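Local coordinates for RagA protein (Porphyromonas gingivalis, PDB 6SLN) that probably imports nutrients, most likely peptides, across the outer membrane as a TonB-dependent receptor, at residues L110-V115 with T311-I316; T220-Y225 with G992-F997; L665-A670 with S720-Q725; I712-P717 with K768-L773. All coordinates share one frame; numbering follows the deposited sequence.

Contact 1. Residues L110-V115 with T311-I316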
# COMPACT_ATOMS: atom_id res chain seq x y z
N LEU A 110 -13.47 -33.77 16.46
CA LEU A 110 -12.87 -32.50 16.08
C LEU A 110 -11.35 -32.44 16.26
O LEU A 110 -10.72 -31.57 15.66
CB LEU A 110 -13.50 -31.36 16.90
CG LEU A 110 -15.02 -31.15 16.80
CD1 LEU A 110 -15.54 -30.24 17.92
CD2 LEU A 110 -15.38 -30.57 15.45
N ALA A 111 -10.77 -33.35 17.04
CA ALA A 111 -9.42 -33.20 17.58
C ALA A 111 -8.34 -33.68 16.62
O ALA A 111 -8.50 -34.69 15.94
CB ALA A 111 -9.29 -33.98 18.89
N GLU A 112 -7.23 -32.93 16.60
CA GLU A 112 -5.99 -33.28 15.90
C GLU A 112 -6.22 -33.92 14.54
O GLU A 112 -6.22 -35.15 14.41
CB GLU A 112 -5.13 -34.22 16.76
CG GLU A 112 -4.64 -33.64 18.09
CD GLU A 112 -3.26 -32.97 17.99
OE1 GLU A 112 -3.23 -31.72 17.90
OE2 GLU A 112 -2.23 -33.69 17.99
N LYS A 113 -6.41 -33.11 13.50
CA LYS A 113 -6.67 -33.66 12.18
C LYS A 113 -5.75 -32.98 11.17
O LYS A 113 -5.49 -31.78 11.28
CB LYS A 113 -8.15 -33.50 11.77
CG LYS A 113 -9.12 -34.34 12.63
CD LYS A 113 -10.28 -34.93 11.85
CE LYS A 113 -10.52 -36.41 12.20
NZ LYS A 113 -10.96 -36.66 13.60
N PRO A 114 -5.25 -33.71 10.21
CA PRO A 114 -4.11 -33.20 9.43
C PRO A 114 -4.50 -32.25 8.32
O PRO A 114 -3.75 -32.13 7.34
CB PRO A 114 -3.48 -34.48 8.87
CG PRO A 114 -4.63 -35.43 8.73
CD PRO A 114 -5.63 -35.08 9.81
N VAL A 115 -5.64 -31.57 8.44
CA VAL A 115 -5.95 -30.47 7.54
C VAL A 115 -6.45 -29.28 8.35
O VAL A 115 -7.01 -29.43 9.44
CB VAL A 115 -6.96 -30.84 6.45
CG1 VAL A 115 -6.27 -31.59 5.31
CG2 VAL A 115 -8.11 -31.65 7.04
N THR A 311 2.91 -32.81 6.81
CA THR A 311 1.98 -32.06 7.66
C THR A 311 2.36 -32.32 9.11
O THR A 311 2.41 -33.48 9.53
CB THR A 311 0.52 -32.46 7.41
OG1 THR A 311 0.15 -32.14 6.06
CG2 THR A 311 -0.41 -31.74 8.39
N SER A 312 2.62 -31.26 9.87
CA SER A 312 3.13 -31.37 11.23
C SER A 312 2.40 -30.40 12.15
O SER A 312 2.08 -29.28 11.74
CB SER A 312 4.62 -31.06 11.25
OG SER A 312 4.86 -29.83 10.58
N GLN A 313 2.14 -30.82 13.40
CA GLN A 313 1.46 -29.94 14.34
C GLN A 313 1.81 -30.31 15.78
O GLN A 313 1.91 -31.49 16.14
CB GLN A 313 -0.06 -29.95 14.13
CG GLN A 313 -0.83 -31.18 14.68
CD GLN A 313 -2.30 -31.19 14.24
OE1 GLN A 313 -3.19 -30.81 15.00
NE2 GLN A 313 -2.55 -31.64 13.01
N GLY A 314 1.99 -29.27 16.61
CA GLY A 314 2.23 -29.41 18.03
C GLY A 314 1.20 -28.62 18.83
O GLY A 314 0.33 -27.96 18.27
N ASP A 315 1.36 -28.67 20.15
CA ASP A 315 0.23 -28.40 21.02
C ASP A 315 0.57 -28.47 22.50
O ASP A 315 1.17 -29.46 22.94
CB ASP A 315 -0.84 -29.44 20.74
CG ASP A 315 -2.16 -28.86 20.67
OD1 ASP A 315 -2.27 -27.70 21.10
OD2 ASP A 315 -3.07 -29.54 20.18
N ILE A 316 0.19 -27.47 23.29
CA ILE A 316 0.27 -27.63 24.74
C ILE A 316 -0.87 -26.85 25.37
O ILE A 316 -1.17 -25.73 24.95
CB ILE A 316 1.67 -27.25 25.32
CG1 ILE A 316 1.80 -27.69 26.77
CG2 ILE A 316 1.99 -25.78 25.21
CD1 ILE A 316 3.13 -28.31 27.08
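The irregular segment 110-115 passes over strand segment 311-316 without pairing its backbone to it; the closest alpha carbons, Pro114 CA and Thr311 CA, are still 6.4 Å apart. Along the strand Thr311, Gln313 and Asp315 all point their CB toward the loop, as every second residue of a beta strand must, and these three make its entire contacting surface. Glu112 sets CG anti to its carbonyl carbon (chi1 -63°) and then bends at chi2, which brings its carboxylate to the strand. There it meets Asp315 tip to tip, OE1 of Glu112 3.2 Å from OD2 of Asp315, with the carboxylate planes only 29° apart. Two acceptors face each other here, and the proximity of like charges may make one carboxylate easier to protonate. Asp315 is steadied by amide donors from outside, OD1 taking a hydrogen bond from Asn176 ND2 and OD2 one from Asn222 ND2. The Gln313 side chain, extended beyond CG, crosses Glu112 obliquely and also reaches Lys113 and Pro114. At the other end a methyl takes over: CG2 of Thr311, anti to its backbone N, lies 4.1 Å from CB of Pro114 and also against the carbonyl O of that proline. Pro114 also rests on Gln988 and Val990 of the last strand, 986-996. Such polar, buried contacts between a plug loop and the inner face of a barrel strand are characteristic of TonB-dependent receptors, whose plug domain fills the barrel lumen.

Contact 2. Residues T220-Y225 with G992-F997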
# COMPACT_ATOMS: atom_id res chain seq x y z
N THR A 220 -1.67 -30.89 28.74
CA THR A 220 -1.69 -31.85 27.65
C THR A 220 -0.77 -31.39 26.54
O THR A 220 -0.77 -30.22 26.17
CB THR A 220 -3.10 -32.04 27.14
OG1 THR A 220 -3.91 -32.48 28.24
CG2 THR A 220 -3.10 -33.10 26.04
N PHE A 221 0.03 -32.31 26.01
CA PHE A 221 0.94 -32.02 24.91
C PHE A 221 0.61 -32.98 23.79
O PHE A 221 0.57 -34.19 24.00
CB PHE A 221 2.41 -32.15 25.33
CG PHE A 221 3.39 -32.08 24.17
CD1 PHE A 221 3.83 -30.86 23.70
CD2 PHE A 221 3.86 -33.23 23.56
CE1 PHE A 221 4.73 -30.78 22.63
CE2 PHE A 221 4.75 -33.16 22.50
CZ PHE A 221 5.19 -31.93 22.04
N ASN A 222 0.36 -32.43 22.60
CA ASN A 222 0.10 -33.22 21.41
C ASN A 222 1.12 -32.86 20.35
O ASN A 222 1.49 -31.70 20.19
CB ASN A 222 -1.31 -32.99 20.86
CG ASN A 222 -2.40 -33.19 21.89
OD1 ASN A 222 -2.62 -34.30 22.37
ND2 ASN A 222 -3.09 -32.11 22.22
N ALA A 223 1.56 -33.88 19.62
CA ALA A 223 2.53 -33.70 18.55
C ALA A 223 2.22 -34.76 17.52
O ALA A 223 1.94 -35.91 17.87
CB ALA A 223 3.97 -33.82 19.06
N SER A 224 2.23 -34.38 16.25
CA SER A 224 1.94 -35.33 15.20
C SER A 224 2.69 -34.94 13.94
O SER A 224 2.89 -33.75 13.67
CB SER A 224 0.43 -35.42 14.93
OG SER A 224 -0.01 -34.34 14.13
N TYR A 225 3.12 -35.94 13.18
CA TYR A 225 3.77 -35.73 11.90
C TYR A 225 3.15 -36.70 10.91
O TYR A 225 2.82 -37.84 11.27
CB TYR A 225 5.30 -35.95 11.97
CG TYR A 225 6.00 -35.75 10.64
CD1 TYR A 225 6.15 -36.80 9.75
CD2 TYR A 225 6.49 -34.50 10.26
CE1 TYR A 225 6.78 -36.62 8.53
CE2 TYR A 225 7.12 -34.31 9.03
CZ TYR A 225 7.26 -35.38 8.17
OH TYR A 225 7.88 -35.24 6.95
N GLY A 992 1.17 -40.03 15.71
CA GLY A 992 1.04 -38.99 16.71
C GLY A 992 1.16 -39.50 18.12
O GLY A 992 0.98 -40.70 18.40
N ILE A 993 1.44 -38.57 19.03
CA ILE A 993 1.71 -38.87 20.43
C ILE A 993 0.89 -37.92 21.28
O ILE A 993 0.49 -36.84 20.84
CB ILE A 993 3.23 -38.74 20.74
CG1 ILE A 993 3.55 -39.21 22.15
CG2 ILE A 993 3.70 -37.32 20.52
CD1 ILE A 993 4.92 -39.84 22.26
N GLN A 994 0.62 -38.33 22.52
CA GLN A 994 0.02 -37.41 23.48
C GLN A 994 0.55 -37.67 24.88
O GLN A 994 0.65 -38.82 25.32
CB GLN A 994 -1.50 -37.50 23.49
CG GLN A 994 -2.11 -36.52 24.46
CD GLN A 994 -3.53 -36.85 24.86
OE1 GLN A 994 -3.77 -37.73 25.69
NE2 GLN A 994 -4.48 -36.14 24.26
N LEU A 995 0.87 -36.57 25.57
CA LEU A 995 1.41 -36.59 26.92
C LEU A 995 0.45 -35.86 27.85
O LEU A 995 0.06 -34.72 27.58
CB LEU A 995 2.77 -35.90 26.95
CG LEU A 995 4.01 -36.78 26.88
CD1 LEU A 995 3.88 -37.89 25.85
CD2 LEU A 995 5.18 -35.90 26.55
N SER A 996 0.08 -36.50 28.95
CA SER A 996 -0.79 -35.87 29.94
C SER A 996 -0.07 -35.81 31.27
O SER A 996 0.48 -36.82 31.72
CB SER A 996 -2.09 -36.66 30.10
OG SER A 996 -2.75 -36.77 28.87
N PHE A 997 -0.07 -34.63 31.89
CA PHE A 997 0.37 -34.54 33.28
C PHE A 997 -0.19 -33.32 33.99
O PHE A 997 -1.23 -32.79 33.60
CB PHE A 997 1.89 -34.55 33.36
CG PHE A 997 2.57 -33.76 32.30
CD1 PHE A 997 2.46 -32.39 32.27
CD2 PHE A 997 3.37 -34.38 31.35
CE1 PHE A 997 3.10 -31.65 31.31
CE2 PHE A 997 4.02 -33.66 30.38
CZ PHE A 997 3.89 -32.28 30.36
OXT PHE A 997 0.37 -32.86 34.98
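Gln994 carries CG anti to its backbone N (chi1 -178°) and stays extended beyond it, while Asn222 turns CG anti to its carbonyl carbon, so the two amides run side by side, pointing the same way. They sit on the seam of the beta-barrel, where the first barrel strand, 218-230, meets the last, 986-996, antiparallel with axes 4.7 Å apart. Phe221 and Leu995 form a hydrogen-bonded pair, the N of Phe221 lying 2.9 Å from O of Leu995 and the return bond from Leu995 N to Phe221 O being equally short. At the next hydrogen-bonded pair the grip is uneven: Ile993 N reaches Ala223 O at 2.9 Å, nearly along the C=O axis, whereas Ala223 N to Ile993 O is weak at 3.4 Å. On the face bearing Phe221 and Ala223, CB of Phe221 touches CB of Leu995 at 4.1 Å, and CB of Ala223 meets CG2 of Ile993 at 3.8 Å. The other face is polar, with Thr220, Asn222, Ser224, Gln994 and Ser996; there CG2 of Thr220 lies against the Gln994 amide. Phe997 ends the chain just past the strand, an aromatic C-terminus common in outer-membrane barrels. NE2 of Gln994 donates to OD1 of Asn222 at 3.2 Å (150° at the hydrogen), in the plane of either amide although the planes are 46° apart.

Contact 3. Residues L665-A670 with S720-Q725; sequences LSISTA and SGFFSQ
The hydroxyl of Ser720 is gripped twice: OG accepts from the backbone N of Phe722 at 3.1 Å, closing an ST turn, and donates to Pro717 O. This turn shapes the loop between barrel strands 696-715 and 724-728, and OG also lies in plane at the edge of the Phe722 ring. With CG anti to its carbonyl carbon (chi1 -61°), Phe722 extends its ring into the bend of 665-670, the chain that leaves strand 665-667. Ile667 approaches that ring at the edge, its CG2 3.5 Å from CZ of Phe722, and Ser668 O also comes in near the ring plane. Gln725 bends at chi2, so that OE1 comes to 3.7 Å from CB of Ala670; the same oxygen accepts from Gly671 N, and NE2 donates to Asn648 O, fixing the amide at both ends. Thr669 turns away, its OG1 bonded to Gln650 O. A chain of another protein also packs here, an aromatic ring of it stacked on Phe723. Over one face of Phe722, CB of Ala670 forms a CH-pi contact, 3.8 Å from the ring centroid and 6° off its normal.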
# COMPACT_ATOMS: atom_id res chain seq x y z
N LEU A 665 -17.06 9.03 -16.35
CA LEU A 665 -18.04 8.27 -15.59
C LEU A 665 -18.76 7.25 -16.47
O LEU A 665 -19.08 7.54 -17.63
CB LEU A 665 -19.07 9.21 -14.95
CG LEU A 665 -18.46 10.10 -13.88
CD1 LEU A 665 -19.50 11.13 -13.42
CD2 LEU A 665 -18.01 9.22 -12.76
N SER A 666 -19.01 6.07 -15.91
CA SER A 666 -19.82 5.05 -16.58
C SER A 666 -20.79 4.46 -15.58
O SER A 666 -20.51 4.37 -14.39
CB SER A 666 -18.97 3.93 -17.19
OG SER A 666 -18.22 4.42 -18.28
N ILE A 667 -21.96 4.07 -16.09
CA ILE A 667 -22.95 3.44 -15.25
C ILE A 667 -22.39 2.11 -14.79
O ILE A 667 -21.99 1.28 -15.61
CB ILE A 667 -24.26 3.24 -16.01
CG1 ILE A 667 -25.06 4.53 -16.00
CG2 ILE A 667 -25.05 2.07 -15.42
CD1 ILE A 667 -25.77 4.82 -17.29
N SER A 668 -22.33 1.89 -13.48
CA SER A 668 -21.78 0.61 -13.07
C SER A 668 -22.85 -0.41 -12.70
O SER A 668 -22.74 -1.56 -13.09
CB SER A 668 -20.79 0.79 -11.91
OG SER A 668 -21.38 0.64 -10.64
N THR A 669 -23.91 -0.05 -11.99
CA THR A 669 -24.88 -1.08 -11.66
C THR A 669 -26.26 -0.67 -12.15
O THR A 669 -26.57 0.51 -12.28
CB THR A 669 -24.95 -1.39 -10.17
OG1 THR A 669 -25.48 -0.25 -9.47
CG2 THR A 669 -23.54 -1.74 -9.66
N ALA A 670 -27.07 -1.70 -12.40
CA ALA A 670 -28.46 -1.48 -12.76
C ALA A 670 -29.27 -0.99 -11.56
O ALA A 670 -30.02 0.01 -11.66
CB ALA A 670 -29.05 -2.77 -13.33
N SER A 720 -29.19 -5.64 -21.96
CA SER A 720 -29.21 -4.75 -20.81
C SER A 720 -27.86 -4.10 -20.53
O SER A 720 -27.82 -3.07 -19.85
CB SER A 720 -29.64 -5.51 -19.55
OG SER A 720 -28.51 -6.13 -18.92
N GLY A 721 -26.76 -4.69 -21.00
CA GLY A 721 -25.45 -4.14 -20.73
C GLY A 721 -24.96 -4.37 -19.33
O GLY A 721 -24.05 -3.67 -18.88
N PHE A 722 -25.56 -5.33 -18.62
CA PHE A 722 -25.18 -5.73 -17.28
C PHE A 722 -25.11 -7.24 -17.24
O PHE A 722 -25.78 -7.92 -18.03
CB PHE A 722 -26.18 -5.26 -16.23
CG PHE A 722 -26.32 -3.77 -16.15
CD1 PHE A 722 -25.44 -3.02 -15.40
CD2 PHE A 722 -27.34 -3.13 -16.84
CE1 PHE A 722 -25.56 -1.65 -15.32
CE2 PHE A 722 -27.45 -1.76 -16.76
CZ PHE A 722 -26.57 -1.03 -16.00
N PHE A 723 -24.31 -7.77 -16.31
CA PHE A 723 -24.17 -9.21 -16.17
C PHE A 723 -25.30 -9.80 -15.34
O PHE A 723 -25.85 -10.85 -15.67
CB PHE A 723 -22.84 -9.56 -15.50
CG PHE A 723 -21.64 -9.09 -16.25
CD1 PHE A 723 -21.56 -9.23 -17.62
CD2 PHE A 723 -20.59 -8.50 -15.57
CE1 PHE A 723 -20.45 -8.80 -18.31
CE2 PHE A 723 -19.48 -8.06 -16.25
CZ PHE A 723 -19.41 -8.21 -17.63
N SER A 724 -25.62 -9.14 -14.24
CA SER A 724 -26.57 -9.69 -13.28
C SER A 724 -27.11 -8.52 -12.48
O SER A 724 -26.65 -7.38 -12.62
CB SER A 724 -25.90 -10.75 -12.40
OG SER A 724 -25.46 -10.22 -11.16
N GLN A 725 -28.14 -8.80 -11.69
CA GLN A 725 -28.68 -7.81 -10.76
C GLN A 725 -29.56 -8.57 -9.79
O GLN A 725 -30.49 -9.27 -10.20
CB GLN A 725 -29.48 -6.74 -11.47
CG GLN A 725 -30.26 -5.83 -10.51
CD GLN A 725 -29.36 -5.04 -9.57
OE1 GLN A 725 -28.44 -4.36 -10.00
NE2 GLN A 725 -29.62 -5.16 -8.28

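Contact 4. Residues I712-P717 with K768-L773; sequences IDVPMP and KLFFGL
Phe771 takes left-handed backbone angles (phi 63°, psi 23°), rare for a residue other than glycine or asparagine, because it is the second residue of a type I' turn running from Phe770 to Leu773. Gly772 follows it in the same region, and the bond from Leu773 N to Phe770 O, 2.8 Å, closes the turn. Both phenylalanines point their CB toward segment 712-717, and CB of Phe770 lies 4.1 Å above the centre of the Phe771 ring. Across the contact the touching is wholly by apolar carbon, apart from Pro715 O near the edge of Phe771. Phe771 meets Val714 tip to tip, with CZ of Phe771 3.5 Å from CG1 of Val714, the methyl that stands anti to the backbone N. Phe770 is held in the crowded position between its backbone N and carbonyl carbon (chi1 34°) and is touched at two places on its rim by Ile712 and Pro715: CD1 of Ile712 comes to the ring edge at 4.1 Å from CD1 of Phe770, and CD of Pro715 lies 3.7 Å from CZ of Phe770. Both of these side chains cross Phe770 at about a right angle. The Pro717 ring touches Phe771 more loosely. Leu152 also touches both Ile712 and Leu769, and Tyr776 brings its ring against Phe770. Segment 712-717 finishes barrel strand 696-715, which pairs with 724-728 along one edge; the turn lies in the loop between strands 752-764 and 775-778, with a chain of another protein packed on Phe771 and Leu773.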
# COMPACT_ATOMS: atom_id res chain seq x y z
N ILE A 712 -32.38 -13.96 -5.95
CA ILE A 712 -31.73 -14.51 -7.13
C ILE A 712 -30.84 -13.42 -7.70
O ILE A 712 -31.27 -12.27 -7.87
CB ILE A 712 -32.75 -15.00 -8.17
CG1 ILE A 712 -33.59 -16.17 -7.62
CG2 ILE A 712 -32.03 -15.38 -9.47
CD1 ILE A 712 -34.31 -17.01 -8.70
N ASP A 713 -29.58 -13.78 -7.94
CA ASP A 713 -28.67 -12.93 -8.70
C ASP A 713 -29.12 -13.09 -10.16
O ASP A 713 -28.60 -13.92 -10.92
CB ASP A 713 -27.22 -13.34 -8.46
CG ASP A 713 -26.23 -12.28 -8.89
OD1 ASP A 713 -26.65 -11.27 -9.48
OD2 ASP A 713 -25.02 -12.46 -8.65
N VAL A 714 -30.13 -12.31 -10.52
CA VAL A 714 -30.86 -12.59 -11.76
C VAL A 714 -29.94 -12.39 -12.96
O VAL A 714 -29.26 -11.35 -13.05
CB VAL A 714 -32.10 -11.69 -11.86
CG1 VAL A 714 -32.61 -11.66 -13.28
CG2 VAL A 714 -33.21 -12.18 -10.90
N PRO A 715 -29.84 -13.37 -13.86
CA PRO A 715 -29.01 -13.20 -15.06
C PRO A 715 -29.63 -12.16 -15.99
O PRO A 715 -30.80 -12.25 -16.35
CB PRO A 715 -29.00 -14.60 -15.70
CG PRO A 715 -29.57 -15.55 -14.66
CD PRO A 715 -30.46 -14.70 -13.79
N MET A 716 -28.86 -11.21 -16.38
CA MET A 716 -29.61 -10.29 -17.24
C MET A 716 -29.35 -10.60 -18.71
O MET A 716 -28.26 -11.05 -19.07
CB MET A 716 -29.23 -8.84 -16.95
CG MET A 716 -29.15 -8.48 -15.47
SD MET A 716 -30.68 -7.70 -14.94
CE MET A 716 -30.63 -6.26 -16.00
N PRO A 717 -30.34 -10.38 -19.57
CA PRO A 717 -30.08 -10.39 -21.01
C PRO A 717 -29.02 -9.35 -21.35
O PRO A 717 -29.04 -8.23 -20.83
CB PRO A 717 -31.43 -10.03 -21.64
CG PRO A 717 -32.33 -9.66 -20.50
CD PRO A 717 -31.79 -10.30 -19.28
N LYS A 768 -40.66 -21.18 -8.65
CA LYS A 768 -40.92 -19.95 -9.38
C LYS A 768 -39.57 -19.36 -9.73
O LYS A 768 -38.61 -19.47 -8.95
CB LYS A 768 -41.73 -18.95 -8.54
CG LYS A 768 -42.30 -17.78 -9.33
CD LYS A 768 -43.00 -16.72 -8.44
CE LYS A 768 -44.08 -17.31 -7.56
NZ LYS A 768 -43.59 -17.48 -6.16
N LEU A 769 -39.49 -18.71 -10.90
CA LEU A 769 -38.22 -18.19 -11.38
C LEU A 769 -38.36 -16.69 -11.60
O LEU A 769 -38.71 -15.98 -10.66
CB LEU A 769 -37.75 -18.94 -12.60
CG LEU A 769 -37.28 -20.36 -12.30
CD1 LEU A 769 -37.20 -21.21 -13.57
CD2 LEU A 769 -35.95 -20.27 -11.59
N PHE A 770 -38.03 -16.19 -12.77
CA PHE A 770 -38.01 -14.76 -13.05
C PHE A 770 -38.61 -14.53 -14.43
O PHE A 770 -38.58 -15.42 -15.29
CB PHE A 770 -36.58 -14.20 -12.98
CG PHE A 770 -35.49 -15.15 -13.45
CD1 PHE A 770 -35.00 -16.14 -12.61
CD2 PHE A 770 -34.93 -15.01 -14.72
CE1 PHE A 770 -33.99 -17.00 -13.03
CE2 PHE A 770 -33.92 -15.86 -15.13
CZ PHE A 770 -33.45 -16.86 -14.29
N PHE A 771 -39.17 -13.34 -14.64
CA PHE A 771 -39.68 -12.91 -15.94
C PHE A 771 -40.83 -13.78 -16.43
O PHE A 771 -41.09 -13.85 -17.64
CB PHE A 771 -38.56 -12.89 -17.00
CG PHE A 771 -37.31 -12.16 -16.55
CD1 PHE A 771 -37.38 -11.12 -15.64
CD2 PHE A 771 -36.07 -12.52 -17.05
CE1 PHE A 771 -36.22 -10.45 -15.22
CE2 PHE A 771 -34.92 -11.85 -16.64
CZ PHE A 771 -35.00 -10.81 -15.72
N GLY A 772 -41.54 -14.45 -15.53
CA GLY A 772 -42.53 -15.40 -15.99
C GLY A 772 -41.98 -16.69 -16.57
O GLY A 772 -42.75 -17.47 -17.14
N LEU A 773 -40.67 -16.93 -16.45
CA LEU A 773 -40.07 -18.12 -17.05
C LEU A 773 -40.51 -19.38 -16.33
O LEU A 773 -40.46 -19.46 -15.10
CB LEU A 773 -38.54 -18.04 -17.02
CG LEU A 773 -38.00 -16.94 -17.93
CD1 LEU A 773 -36.49 -16.65 -17.72
CD2 LEU A 773 -38.34 -17.32 -19.36

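Contacts 1 and 2 meet in one wall of the barrel, where strand 218-230 lies between 309-322 and 986-996; Asp315 O bonds Asn222 N, so the two are continuous. Contact 2 is the surface seam, held mainly by backbone bonds; contact 1 is buried between plug and wall and dominated by polar side chains. Contacts 3 and 4 lie across the chain's centre, about 46 to 56 Å from the first two, centre to centre. They share neighbouring strands 696-715 and 724-728, tied by Ser724 OG to Asp713 OD1. Both pack phenylalanine rings against apolar groups, contact 4 more buried, contact 3 partly so, and both border another protein chain.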